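Local coordinates for 49 protein (Murid herpesvirus 4, PDB 6A4V), which probably promotes gammaherpesvirus replication by interacting with the host enzyme poly(ADP-ribose) polymerase 1, at residues E163-F168 with V219-V224. Residues are numbered along the deposited sequence; the frame is centred on the assembly and turned at random.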
loop_
_atom_site.group_PDB
_atom_site.type_symbol
_atom_site.label_atom_id
_atom_site.label_comp_id
_atom_site.label_asym_id
_atom_site.label_seq_id
_atom_site.Cartn_x
_atom_site.Cartn_y
_atom_site.Cartn_z
ATOM N N GLU B 163 2.084 -13.050 28.423
ATOM C CA GLU B 163 2.468 -13.841 29.589
ATOM C C GLU B 163 2.653 -15.303 29.169
ATOM O O GLU B 163 3.706 -15.886 29.425
ATOM C CB GLU B 163 1.460 -13.659 30.728
ATOM C CG GLU B 163 1.819 -12.503 31.656
ATOM C CD GLU B 163 0.690 -12.016 32.543
ATOM O OE1 GLU B 163 -0.231 -12.818 32.808
ATOM O OE2 GLU B 163 0.726 -10.830 32.957
ATOM N N TRP B 164 1.653 -15.852 28.462
ATOM C CA TRP B 164 1.663 -17.240 27.965
ATOM C C TRP B 164 2.830 -17.503 27.014
ATOM O O TRP B 164 3.420 -18.573 27.076
ATOM C CB TRP B 164 0.312 -17.570 27.322
ATOM C CG TRP B 164 0.096 -18.968 26.833
ATOM C CD1 TRP B 164 -0.576 -19.948 27.503
ATOM C CD2 TRP B 164 0.285 -19.477 25.497
ATOM N NE1 TRP B 164 -0.698 -21.072 26.727
ATOM C CE2 TRP B 164 -0.141 -20.825 25.500
ATOM C CE3 TRP B 164 0.897 -18.989 24.343
ATOM C CZ2 TRP B 164 -0.060 -21.648 24.376
ATOM C CZ3 TRP B 164 0.979 -19.798 23.230
ATOM C CH2 TRP B 164 0.488 -21.100 23.240
ATOM N N CYS B 165 3.146 -16.547 26.135
ATOM C CA CYS B 165 4.279 -16.706 25.210
ATOM C C CYS B 165 5.596 -16.801 25.994
ATOM O O CYS B 165 6.509 -17.543 25.606
ATOM C CB CYS B 165 4.369 -15.561 24.202
ATOM S SG CYS B 165 5.415 -15.952 22.771
ATOM N N ALA B 166 5.701 -16.022 27.074
ATOM C CA ALA B 166 6.918 -15.955 27.868
ATOM C C ALA B 166 7.163 -17.302 28.576
ATOM O O ALA B 166 8.256 -17.867 28.459
ATOM C CB ALA B 166 6.837 -14.802 28.844
ATOM N N CYS B 167 6.156 -17.817 29.294
ATOM C CA CYS B 167 6.266 -19.132 29.933
ATOM C C CYS B 167 6.894 -20.146 28.983
ATOM O O CYS B 167 7.883 -20.801 29.309
ATOM C CB CYS B 167 4.919 -19.712 30.328
ATOM S SG CYS B 167 4.166 -18.815 31.698
ATOM N N PHE B 168 6.288 -20.263 27.805
ATOM C CA PHE B 168 6.400 -21.442 27.036
ATOM C C PHE B 168 7.501 -21.296 25.978
ATOM O O PHE B 168 7.768 -22.246 25.273
ATOM C CB PHE B 168 5.013 -21.776 26.496
ATOM C CG PHE B 168 4.025 -22.172 27.564
ATOM C CD1 PHE B 168 4.351 -23.147 28.494
ATOM C CD2 PHE B 168 2.753 -21.628 27.613
ATOM C CE1 PHE B 168 3.442 -23.554 29.454
ATOM C CE2 PHE B 168 1.842 -22.024 28.587
ATOM C CZ PHE B 168 2.190 -22.986 29.508
ATOM N N VAL B 219 8.742 -21.005 17.699
ATOM C CA VAL B 219 8.104 -20.363 16.578
ATOM C C VAL B 219 6.612 -20.720 16.575
ATOM O O VAL B 219 5.769 -19.896 16.239
ATOM C CB VAL B 219 8.783 -20.798 15.263
ATOM C CG1 VAL B 219 7.885 -20.660 14.044
ATOM C CG2 VAL B 219 10.078 -20.051 15.029
ATOM N N LEU B 220 6.293 -21.979 16.857
ATOM C CA LEU B 220 4.883 -22.373 16.926
ATOM C C LEU B 220 4.169 -21.529 17.967
ATOM O O LEU B 220 3.019 -21.123 17.803
ATOM C CB LEU B 220 4.744 -23.826 17.340
ATOM C CG LEU B 220 3.290 -24.267 17.465
ATOM C CD1 LEU B 220 2.496 -23.871 16.224
ATOM C CD2 LEU B 220 3.206 -25.768 17.687
ATOM N N VAL B 221 4.879 -21.312 19.069
ATOM C CA VAL B 221 4.329 -20.674 20.185
ATOM C C VAL B 221 3.980 -19.262 19.764
ATOM O O VAL B 221 2.920 -18.747 20.110
ATOM C CB VAL B 221 5.312 -20.628 21.367
ATOM C CG1 VAL B 221 5.022 -19.439 22.262
ATOM C CG2 VAL B 221 5.302 -21.904 22.162
ATOM N N TYR B 222 4.967 -18.631 19.138
ATOM C CA TYR B 222 4.914 -17.211 18.796
ATOM C C TYR B 222 3.740 -17.006 17.833
ATOM O O TYR B 222 2.944 -16.137 18.028
ATOM C CB TYR B 222 6.256 -16.808 18.181
ATOM C CG TYR B 222 6.331 -15.452 17.529
ATOM C CD1 TYR B 222 6.753 -14.341 18.246
ATOM C CD2 TYR B 222 6.051 -15.285 16.183
ATOM C CE1 TYR B 222 6.882 -13.104 17.643
ATOM C CE2 TYR B 222 6.202 -14.053 15.561
ATOM C CZ TYR B 222 6.592 -12.948 16.302
ATOM O OH TYR B 222 6.733 -11.707 15.735
ATOM N N TRP B 223 3.624 -17.880 16.835
ATOM C CA TRP B 223 2.546 -17.744 15.890
ATOM C C TRP B 223 1.190 -18.095 16.491
ATOM O O TRP B 223 0.179 -17.560 16.051
ATOM C CB TRP B 223 2.807 -18.524 14.610
ATOM C CG TRP B 223 3.843 -17.820 13.798
ATOM C CD1 TRP B 223 5.130 -18.211 13.592
ATOM C CD2 TRP B 223 3.695 -16.572 13.114
ATOM N NE1 TRP B 223 5.788 -17.304 12.816
ATOM C CE2 TRP B 223 4.926 -16.294 12.490
ATOM C CE3 TRP B 223 2.618 -15.717 12.874
ATOM C CZ2 TRP B 223 5.126 -15.151 11.709
ATOM C CZ3 TRP B 223 2.805 -14.610 12.081
ATOM C CH2 TRP B 223 4.056 -14.307 11.552
ATOM N N VAL B 224 1.156 -18.937 17.518
ATOM C CA VAL B 224 -0.112 -19.187 18.140
ATOM C C VAL B 224 -0.505 -17.897 18.868
ATOM O O VAL B 224 -1.617 -17.483 18.821
ATOM C CB VAL B 224 -0.070 -20.385 19.114
ATOM C CG1 VAL B 224 -1.080 -20.241 20.227
ATOM C CG2 VAL B 224 -0.286 -21.715 18.425
#
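The carbonyl oxygen of V221 has two neighbours: it accepts a hydrogen bond from the hydroxyl of S225, one turn further along the same helix, and the benzo edge of the W164 indole comes up to it near the ring plane, with CZ3 of W164 3.8 Å from O of V221. No hydrogen bond crosses between 163-168 and 219-224, and the contact illustrates how two antiparallel helices, the segment axes approaching to 9.7 Å at 175°, can pack chiefly through apolar side chains. CG of W164 lies anti to the backbone N (chi1 -176°), and the second torsion then turns the benzo ring toward helix 213-235. There CH2 of W164 meets CG1 of V224 at 3.5 Å, an oblique approach in which the two side chains cross at about a right angle. V221 points toward the other helix and divides its branches: CG1 lies 3.5 Å from SG of C165, while CG2 rests 4.0 Å from the carbonyl O of F168. The F168 ring leads away from helix 213-235, and its CD2 sits 3.5 Å above one face of the W164 indole, offset toward the rim; Y155 meets that indole edge-to-face. T139 of helix 131-146 touches both V221 and V224, and V140 touches F168, placing the pair within the largely helical bundle. With every touching residue buried, cohesion between helices 161-168 and 213-235 here probably rests mainly on shape and dispersion, to which the indole edge may add a weak electrostatic attraction to the V221 carbonyl.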